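Local atomic coordinates of N-acyl homoserine lactonase (Bacillus thuringiensis, PDB entry 5EHT), a protein that hydrolyses the lactone ring of short- and long-chain N-acyl homoserine lactones, using two zinc ions per subunit. Residues L34-W39 / H238-E243; G187-T192 / K231-F236. The protein carries 7 engineered substitutions. All coordinates share one frame; numbering follows the deposited sequence.

Interaction 1 (L34-W39 / H238-E243); sequences LNVPVW and HDIEQE. Engineered in segment 34-39: Val36 (natural residue Leu). With ZN (zinc ion), chain B.
In the dinuclear zinc site of this lactonase, the metal ligand His238 is steadied from behind by Pro37 on strand 33-45. His238 ND1 donates to Pro37 O at 2.8 Å; the acceptor lies in the imidazole plane, and the bond is nearly straight (165°). With ND1 committed as a donor, NE2 on the far side of the ring is left to bind zinc at 2.1 Å, a metal ion shared with Asp111, His112, Asp194 and a water. His238 CG stands anti to its own carbonyl carbon (chi1 -65°), which brings the ring up against strand 33-45, where the engineered Val36 sets CG2 obliquely to it, 3.9 Å from His238 ND1. An imidazole suits this place because its two nitrogens can serve a carbonyl and a metal at once.

Beyond the histidine the chain turns into the short helix 240-243. Asp239 caps it: OD1 accepts from Gln242 N at 3.0 Å, met from above the carboxylate plane, while OD2 is held by Lys199 N. Ile240 reaches back with CD1 to lie 4.0 Å from both Leu34 CB and Val36 CG1. The rigid Pro37 ring, which has no N-H to satisfy, is flanked by the extended Glu243, whose OE2 comes within 3.6 Å of Pro37 CD; Arg16 pairs with the acid's OE1. Pro37 CB sits over one face of the Trp39 indole, displaced toward its rim, and a water accepts from both Trp39 NE1 and Asp239 N. A backbone carbonyl orienting a zinc-bound histidine as its second shell is a recurrent feature of zinc sites, here in a metallo-beta-lactamase fold.

Interaction 2 (G187-T192 / K231-F236); sequences GSVLLT and KPMIFF. Engineered in segment 231-236: Met233 (natural residue Ile).
Val189 and Phe235 pack together on one face of a parallel strand pair, the edge of the five-stranded sheet of this metallo-beta-lactamase fold. The methyl Val189 CG1 meets the ring's rim near its plane, 3.8 Å from Phe235 CD2. CG1 stands anti to the backbone N (chi1 178°), which carries this branch toward the ring two residues along the partner strand. Leu191 adds a second bump: its CD2 sits 4.0 Å from Phe235 CB, so two branched side chains press on the same flank of the benzyl group. Phe11 of strand 8-20 meets the same ring edge-to-face. The engineered Met233 bends at its thioether and only grazes Val189 with SD.

On the other face, the side chains of Leu190 and Ile234 are aligned next to each other, both directed at helix 213-230. Ile234 CG2 rests in the notch that Leu190 CD2 and Thr192 CG2 form together, nearer to the threonine methyl at 3.8 Å. Pro232 fills the hollow further back, with CG against Leu190 CB and CB beside Ser188. Val227 of the helix covers Leu190, Pro232 and Ile234, where apolar side chains suit a helix-covered surface.

The backbones, inclined by 20°, exchange the alternating bonds of a parallel ladder. Leu190 gives its N-H to Met233 O at 2.7 Å and takes one from Phe235 N at 2.9 Å. At the far end Thr192 N donates to Phe235 O at 3.0 Å, and Thr192 OG1, which has a weak hydrogen bond to Ser196 O, approaches the Phe236 ring obliquely, 3.7 Å from Phe236 CD1.

From the N terminus the chain lays down strand 8-20 and then strand 33-45 in the seven-stranded sheet. Much later it reaches strand 187-193 of the five-stranded sheet, and after helix 213-230 it returns as strand 233-236, closing interaction 2 as a beta-alpha-beta crossover. Only two residues further on, His238 opens the segment that closes interaction 1, so the short loop of interaction 2 is nested in the long one. Their centres are about 16 Å apart, yet Gln242 joins them: its amide probably hydrogen-bonds through OE1 to Phe236 N and through NE2 to Ile234 O. The edge strand of one sheet is thus linked, through helix 240-243, to the other sheet beside the zinc site.

Interaction 1 (L34-W39 / H238-E243)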
ATOM      1  N   LEU A  34      13.612  -7.457 -10.340  1.00 16.14           N
ATOM      2  CA  LEU A  34      12.257  -7.407 -10.874  1.00 15.72           C
ATOM      3  C   LEU A  34      11.750  -5.983 -10.764  1.00 14.94           C
ATOM      4  O   LEU A  34      11.739  -5.413  -9.678  1.00 16.28           O
ATOM      5  CB  LEU A  34      11.353  -8.332 -10.074  1.00 16.39           C
ATOM      6  CG  LEU A  34      11.728  -9.780  -9.905  1.00 17.59           C
ATOM      7  CD1 LEU A  34      10.741 -10.495  -8.979  1.00 21.83           C
ATOM      8  CD2 LEU A  34      11.883 -10.467 -11.254  1.00 22.06           C
ATOM      9  N   ASN A  35      11.186  -5.447 -11.855  1.00 13.99           N
ATOM     10  CA  ASN A  35      10.644  -4.093 -11.879  1.00 14.84           C
ATOM     11  C   ASN A  35       9.163  -4.155 -11.537  1.00 15.30           C
ATOM     12  O   ASN A  35       8.323  -4.483 -12.410  1.00 15.87           O
ATOM     13  CB  ASN A  35      10.890  -3.498 -13.245  1.00 14.46           C
ATOM     14  CG  ASN A  35      10.518  -2.031 -13.319  1.00 16.50           C
ATOM     15  OD1 ASN A  35       9.738  -1.549 -12.506  1.00 16.82           O
ATOM     16  ND2 ASN A  35      11.090  -1.293 -14.283  1.00 17.23           N
ATOM     17  N   VAL A  36       8.870  -3.988 -10.248  1.00 13.38           N
ATOM     18  CA  VAL A  36       7.533  -4.226  -9.699  1.00 12.83           C
ATOM     19  C   VAL A  36       6.768  -2.895  -9.667  1.00 12.50           C
ATOM     20  O   VAL A  36       7.307  -1.804  -9.548  1.00 13.56           O
ATOM     21  CB  VAL A  36       7.537  -4.863  -8.307  1.00 14.61           C
ATOM     22  CG1 VAL A  36       8.316  -6.166  -8.282  1.00 16.04           C
ATOM     23  CG2 VAL A  36       8.002  -3.929  -7.230  1.00 14.14           C
ATOM     24  N   PRO A  37       5.403  -3.008  -9.762  1.00 13.09           N
ATOM     25  CA  PRO A  37       4.603  -1.807  -9.689  1.00 12.76           C
ATOM     26  C   PRO A  37       4.545  -1.241  -8.283  1.00 12.67           C
ATOM     27  O   PRO A  37       4.583  -1.987  -7.313  1.00 13.40           O
ATOM     28  CB  PRO A  37       3.194  -2.232 -10.083  1.00 14.65           C
ATOM     29  CG  PRO A  37       3.191  -3.689  -9.731  1.00 14.70           C
ATOM     30  CD  PRO A  37       4.599  -4.193 -10.002  1.00 14.56           C
ATOM     31  N   VAL A  38       4.486   0.080  -8.169  1.00 12.09           N
ATOM     32  CA  VAL A  38       4.100   0.742  -6.963  1.00 11.88           C
ATOM     33  C   VAL A  38       2.746   1.334  -7.191  1.00 10.69           C
ATOM     34  O   VAL A  38       2.482   1.988  -8.220  1.00 12.14           O
ATOM     35  CB  VAL A  38       5.159   1.798  -6.569  1.00 12.75           C
ATOM     36  CG1 VAL A  38       4.661   2.687  -5.406  1.00 12.03           C
ATOM     37  CG2 VAL A  38       6.488   1.166  -6.299  1.00 13.55           C
ATOM     38  N   TRP A  39       1.823   1.149  -6.229  1.00 11.83           N
ATOM     39  CA  TRP A  39       0.439   1.572  -6.370  1.00 12.13           C
ATOM     40  C   TRP A  39       0.036   2.574  -5.288  1.00 10.76           C
ATOM     41  O   TRP A  39       0.453   2.479  -4.142  1.00 10.94           O
ATOM     42  CB  TRP A  39      -0.522   0.323  -6.155  1.00 13.02           C
ATOM     43  CG  TRP A  39      -0.338  -0.734  -7.112  1.00 12.25           C
ATOM     44  CD1 TRP A  39       0.219  -1.985  -6.885  1.00 13.73           C
ATOM     45  CD2 TRP A  39      -0.835  -0.768  -8.458  1.00 12.58           C
ATOM     46  NE1 TRP A  39       0.134  -2.759  -8.005  1.00 14.03           N
ATOM     47  CE2 TRP A  39      -0.527  -2.070  -8.994  1.00 14.48           C
ATOM     48  CE3 TRP A  39      -1.563   0.102  -9.260  1.00 14.43           C
ATOM     49  CZ2 TRP A  39      -0.899  -2.441 -10.296  1.00 16.39           C
ATOM     50  CZ3 TRP A  39      -1.883  -0.281 -10.530  1.00 16.79           C
ATOM     51  CH2 TRP A  39      -1.580  -1.502 -11.025  1.00 16.10           C
ATOM     52  N   HIS A 238       2.620  -6.219  -5.179  1.00 12.63           N
ATOM     53  CA  HIS A 238       3.740  -5.936  -6.083  1.00 13.27           C
ATOM     54  C   HIS A 238       3.887  -7.077  -7.046  1.00 13.68           C
ATOM     55  O   HIS A 238       4.889  -7.803  -7.020  1.00 15.97           O
ATOM     56  CB  HIS A 238       5.032  -5.685  -5.279  1.00 14.01           C
ATOM     57  CG  HIS A 238       5.080  -4.490  -4.405  1.00 12.12           C
ATOM     58  ND1 HIS A 238       5.039  -3.199  -4.853  1.00 11.82           N
ATOM     59  CD2 HIS A 238       5.231  -4.406  -3.068  1.00 12.11           C
ATOM     60  CE1 HIS A 238       5.202  -2.389  -3.841  1.00 11.38           C
ATOM     61  NE2 HIS A 238       5.317  -3.107  -2.746  1.00 11.52           N
ATOM     62  N   ASP A 239       2.865  -7.279  -7.883  1.00 15.72           N
ATOM     63  CA  ASP A 239       2.722  -8.494  -8.684  1.00 14.57           C
ATOM     64  C   ASP A 239       2.707  -8.119 -10.189  1.00 16.01           C
ATOM     65  O   ASP A 239       1.677  -7.666 -10.750  1.00 18.17           O
ATOM     66  CB  ASP A 239       1.432  -9.215  -8.300  1.00 17.89           C
ATOM     67  CG  ASP A 239       1.277 -10.618  -8.885  1.00 20.06           C
ATOM     68  OD1 ASP A 239       1.857 -10.816  -9.985  1.00 19.77           O
ATOM     69  OD2 ASP A 239       0.576 -11.470  -8.296  1.00 20.69           O
ATOM     70  N   ILE A 240       3.850  -8.361 -10.836  1.00 16.73           N
ATOM     71  CA  ILE A 240       4.048  -8.026 -12.234  1.00 17.84           C
ATOM     72  C   ILE A 240       3.104  -8.798 -13.135  1.00 22.57           C
ATOM     73  O   ILE A 240       2.592  -8.266 -14.119  1.00 25.41           O
ATOM     74  CB  ILE A 240       5.484  -8.333 -12.653  1.00 21.64           C
ATOM     75  CG1 ILE A 240       6.426  -7.268 -11.997  1.00 18.94           C
ATOM     76  CG2 ILE A 240       5.618  -8.424 -14.140  1.00 24.31           C
ATOM     77  CD1 ILE A 240       7.880  -7.737 -11.952  1.00 23.23           C
ATOM     78  N   GLU A 241       2.835 -10.053 -12.804  1.00 20.79           N
ATOM     79  CA  GLU A 241       1.931 -10.836 -13.630  1.00 24.80           C
ATOM     80  C   GLU A 241       0.504 -10.321 -13.500  1.00 23.42           C
ATOM     81  O   GLU A 241      -0.186 -10.119 -14.498  1.00 25.66           O
ATOM     82  CB  GLU A 241       2.004 -12.298 -13.217  1.00 27.84           C
ATOM     83  CG  GLU A 241       3.343 -12.937 -13.506  1.00 37.17           C
ATOM     84  CD  GLU A 241       3.623 -13.084 -15.027  1.00 63.92           C
ATOM     85  OE1 GLU A 241       2.684 -13.047 -15.888  1.00 62.12           O
ATOM     86  OE2 GLU A 241       4.818 -13.214 -15.373  1.00108.28           O
ATOM     87  N   GLN A 242       0.037 -10.146 -12.262  1.00 21.64           N
ATOM     88  CA  GLN A 242      -1.366  -9.696 -12.056  1.00 20.34           C
ATOM     89  C   GLN A 242      -1.558  -8.312 -12.663  1.00 20.95           C
ATOM     90  O   GLN A 242      -2.617  -7.971 -13.203  1.00 20.35           O
ATOM     91  CB  GLN A 242      -1.762  -9.654 -10.602  1.00 18.51           C
ATOM     92  CG  GLN A 242      -3.191  -9.340 -10.435  1.00 19.63           C
ATOM     93  CD  GLN A 242      -3.640  -9.380  -8.971  1.00 18.89           C
ATOM     94  OE1 GLN A 242      -3.099  -8.662  -8.121  1.00 17.89           O
ATOM     95  NE2 GLN A 242      -4.643 -10.193  -8.685  1.00 22.50           N
ATOM     96  N   GLU A 243      -0.519  -7.479 -12.566  1.00 20.07           N
ATOM     97  CA  GLU A 243      -0.608  -6.122 -13.109  1.00 19.99           C
ATOM     98  C   GLU A 243      -1.071  -6.099 -14.540  1.00 25.29           C
ATOM     99  O   GLU A 243      -1.816  -5.208 -14.949  1.00 25.42           O
ATOM    100  CB  GLU A 243       0.732  -5.411 -12.984  1.00 21.36           C
ATOM    101  CG  GLU A 243       0.827  -3.994 -13.531  1.00 22.39           C
ATOM    102  CD  GLU A 243       2.234  -3.452 -13.501  1.00 20.04           C
ATOM    103  OE1 GLU A 243       2.322  -2.248 -13.818  1.00 24.47           O
ATOM    104  OE2 GLU A 243       3.236  -4.215 -13.376  1.00 20.98           O
TER
HETATM  105 ZN    ZN B 301       5.433  -2.230  -0.866  1.00 11.93          ZN
HETATM  106  O   HOH W   1       0.468  -5.675  -7.835  1.00 15.45           O
HETATM  107  O   HOH W   2       6.943  -2.330   0.539  1.00 12.49           O

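Interaction 2 (G187-T192 / K231-F236)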
ATOM      1  N   GLY A 187     -18.755  -5.178  -6.076  1.00 20.23           N
ATOM      2  CA  GLY A 187     -18.920  -5.893  -4.805  1.00 19.90           C
ATOM      3  C   GLY A 187     -17.641  -5.923  -4.021  1.00 18.31           C
ATOM      4  O   GLY A 187     -16.891  -4.951  -4.010  1.00 18.76           O
ATOM      5  N   SER A 188     -17.302  -7.057  -3.456  1.00 18.49           N
ATOM      6  CA  SER A 188     -16.279  -7.177  -2.438  1.00 17.92           C
ATOM      7  C   SER A 188     -14.905  -7.281  -3.108  1.00 15.39           C
ATOM      8  O   SER A 188     -14.685  -8.064  -4.045  1.00 17.72           O
ATOM      9  CB  SER A 188     -16.486  -8.424  -1.566  1.00 20.47           C
ATOM     10  OG  SER A 188     -17.703  -8.346  -0.868  1.00 25.49           O
ATOM     11  N   VAL A 189     -13.964  -6.441  -2.645  1.00 13.86           N
ATOM     12  CA  VAL A 189     -12.612  -6.374  -3.145  1.00 13.81           C
ATOM     13  C   VAL A 189     -11.644  -6.380  -1.976  1.00 12.83           C
ATOM     14  O   VAL A 189     -11.768  -5.580  -1.055  1.00 14.08           O
ATOM     15  CB  VAL A 189     -12.342  -5.079  -3.983  1.00 13.76           C
ATOM     16  CG1 VAL A 189     -10.913  -4.998  -4.445  1.00 14.90           C
ATOM     17  CG2 VAL A 189     -13.301  -4.999  -5.147  1.00 15.97           C
ATOM     18  N   LEU A 190     -10.662  -7.303  -2.049  1.00 13.35           N
ATOM     19  CA  LEU A 190      -9.603  -7.388  -1.051  1.00 12.47           C
ATOM     20  C   LEU A 190      -8.299  -6.870  -1.677  1.00 12.37           C
ATOM     21  O   LEU A 190      -7.830  -7.464  -2.617  1.00 13.73           O
ATOM     22  CB  LEU A 190      -9.455  -8.826  -0.540  1.00 13.22           C
ATOM     23  CG  LEU A 190      -8.289  -9.049   0.401  1.00 15.40           C
ATOM     24  CD1 LEU A 190      -8.290  -8.237   1.666  1.00 17.01           C
ATOM     25  CD2 LEU A 190      -8.156 -10.535   0.692  1.00 16.26           C
ATOM     26  N   LEU A 191      -7.826  -5.767  -1.115  1.00 12.43           N
ATOM     27  CA  LEU A 191      -6.501  -5.250  -1.485  1.00 10.48           C
ATOM     28  C   LEU A 191      -5.565  -5.763  -0.399  1.00 10.98           C
ATOM     29  O   LEU A 191      -5.586  -5.263   0.725  1.00 11.45           O
ATOM     30  CB  LEU A 191      -6.483  -3.712  -1.561  1.00 12.22           C
ATOM     31  CG  LEU A 191      -7.480  -3.059  -2.472  1.00 12.19           C
ATOM     32  CD1 LEU A 191      -7.293  -1.536  -2.406  1.00 13.62           C
ATOM     33  CD2 LEU A 191      -7.383  -3.543  -3.885  1.00 13.35           C
ATOM     34  N   THR A 192      -4.776  -6.785  -0.719  1.00 11.50           N
ATOM     35  CA  THR A 192      -3.866  -7.337   0.282  1.00 11.28           C
ATOM     36  C   THR A 192      -2.829  -6.310   0.717  1.00 11.07           C
ATOM     37  O   THR A 192      -2.224  -6.436   1.806  1.00 11.07           O
ATOM     38  CB  THR A 192      -3.167  -8.610  -0.186  1.00 11.58           C
ATOM     39  OG1 THR A 192      -2.283  -8.362  -1.266  1.00 13.27           O
ATOM     40  CG2 THR A 192      -4.101  -9.706  -0.550  1.00 13.39           C
ATOM     41  N   LYS A 231     -15.674 -14.270  -0.606  1.00 21.33           N
ATOM     42  CA  LYS A 231     -15.354 -14.509  -2.030  1.00 21.16           C
ATOM     43  C   LYS A 231     -15.082 -13.202  -2.832  1.00 22.08           C
ATOM     44  O   LYS A 231     -15.761 -12.923  -3.870  1.00 21.91           O
ATOM     45  CB  LYS A 231     -16.517 -15.276  -2.696  1.00 22.97           C
ATOM     46  CG  LYS A 231     -16.860 -16.566  -1.927  1.00 27.60           C
ATOM     47  CD  LYS A 231     -18.171 -17.301  -2.323  1.00 41.84           C
ATOM     48  CE  LYS A 231     -18.610 -18.323  -1.244  1.00 52.57           C
ATOM     49  NZ  LYS A 231     -18.677 -17.889   0.201  1.00 62.50           N
ATOM     50  N   PRO A 232     -14.133 -12.399  -2.362  1.00 18.68           N
ATOM     51  CA  PRO A 232     -13.850 -11.156  -3.015  1.00 18.68           C
ATOM     52  C   PRO A 232     -12.952 -11.285  -4.251  1.00 18.04           C
ATOM     53  O   PRO A 232     -12.309 -12.319  -4.470  1.00 20.41           O
ATOM     54  CB  PRO A 232     -13.131 -10.400  -1.950  1.00 18.54           C
ATOM     55  CG  PRO A 232     -12.325 -11.450  -1.264  1.00 16.65           C
ATOM     56  CD  PRO A 232     -13.271 -12.606  -1.232  1.00 18.04           C
ATOM     57  N   MET A 233     -12.868 -10.217  -5.025  1.00 19.37           N
ATOM     58  CA  MET A 233     -11.788 -10.077  -5.965  1.00 19.06           C
ATOM     59  C   MET A 233     -10.576  -9.777  -5.107  1.00 18.10           C
ATOM     60  O   MET A 233     -10.658  -9.036  -4.146  1.00 22.85           O
ATOM     61  CB  MET A 233     -12.045  -8.917  -6.925  1.00 21.06           C
ATOM     62  CG  MET A 233     -13.258  -9.116  -7.817  1.00 25.97           C
ATOM     63  SD  MET A 233     -13.490  -7.562  -8.742  1.00 30.29           S
ATOM     64  CE  MET A 233     -12.329  -7.870 -10.055  1.00 34.35           C
ATOM     65  N   ILE A 234      -9.419 -10.286  -5.477  1.00 16.28           N
ATOM     66  CA  ILE A 234      -8.192 -10.171  -4.666  1.00 15.22           C
ATOM     67  C   ILE A 234      -7.044  -9.596  -5.507  1.00 16.48           C
ATOM     68  O   ILE A 234      -6.702 -10.126  -6.577  1.00 18.67           O
ATOM     69  CB  ILE A 234      -7.711 -11.497  -4.027  1.00 17.78           C
ATOM     70  CG1 ILE A 234      -8.853 -12.279  -3.372  1.00 18.35           C
ATOM     71  CG2 ILE A 234      -6.586 -11.232  -3.050  1.00 17.95           C
ATOM     72  CD1 ILE A 234      -8.520 -13.699  -2.976  1.00 21.58           C
ATOM     73  N   PHE A 235      -6.459  -8.500  -5.002  1.00 14.44           N
ATOM     74  CA  PHE A 235      -5.336  -7.799  -5.682  1.00 12.81           C
ATOM     75  C   PHE A 235      -4.132  -7.754  -4.760  1.00 12.20           C
ATOM     76  O   PHE A 235      -4.271  -7.320  -3.606  1.00 13.66           O
ATOM     77  CB  PHE A 235      -5.823  -6.409  -6.125  1.00 14.18           C
ATOM     78  CG  PHE A 235      -6.865  -6.461  -7.147  1.00 13.99           C
ATOM     79  CD1 PHE A 235      -6.502  -6.487  -8.519  1.00 16.39           C
ATOM     80  CD2 PHE A 235      -8.205  -6.393  -6.796  1.00 15.87           C
ATOM     81  CE1 PHE A 235      -7.497  -6.505  -9.450  1.00 16.93           C
ATOM     82  CE2 PHE A 235      -9.187  -6.437  -7.758  1.00 17.36           C
ATOM     83  CZ  PHE A 235      -8.841  -6.441  -9.065  1.00 18.15           C
ATOM     84  N   PHE A 236      -2.952  -8.138  -5.300  1.00 14.13           N
ATOM     85  CA  PHE A 236      -1.753  -8.259  -4.536  1.00 13.29           C
ATOM     86  C   PHE A 236      -0.884  -7.006  -4.657  1.00 12.95           C
ATOM     87  O   PHE A 236      -1.093  -6.163  -5.532  1.00 15.44           O
ATOM     88  CB  PHE A 236      -1.003  -9.546  -4.960  1.00 14.45           C
ATOM     89  CG  PHE A 236      -1.947 -10.763  -4.857  1.00 15.41           C
ATOM     90  CD1 PHE A 236      -2.306 -11.260  -3.613  1.00 16.67           C
ATOM     91  CD2 PHE A 236      -2.505 -11.350  -5.987  1.00 18.62           C
ATOM     92  CE1 PHE A 236      -3.214 -12.305  -3.470  1.00 17.68           C
ATOM     93  CE2 PHE A 236      -3.420 -12.379  -5.837  1.00 19.31           C
ATOM     94  CZ  PHE A 236      -3.771 -12.840  -4.567  1.00 18.31           C
TER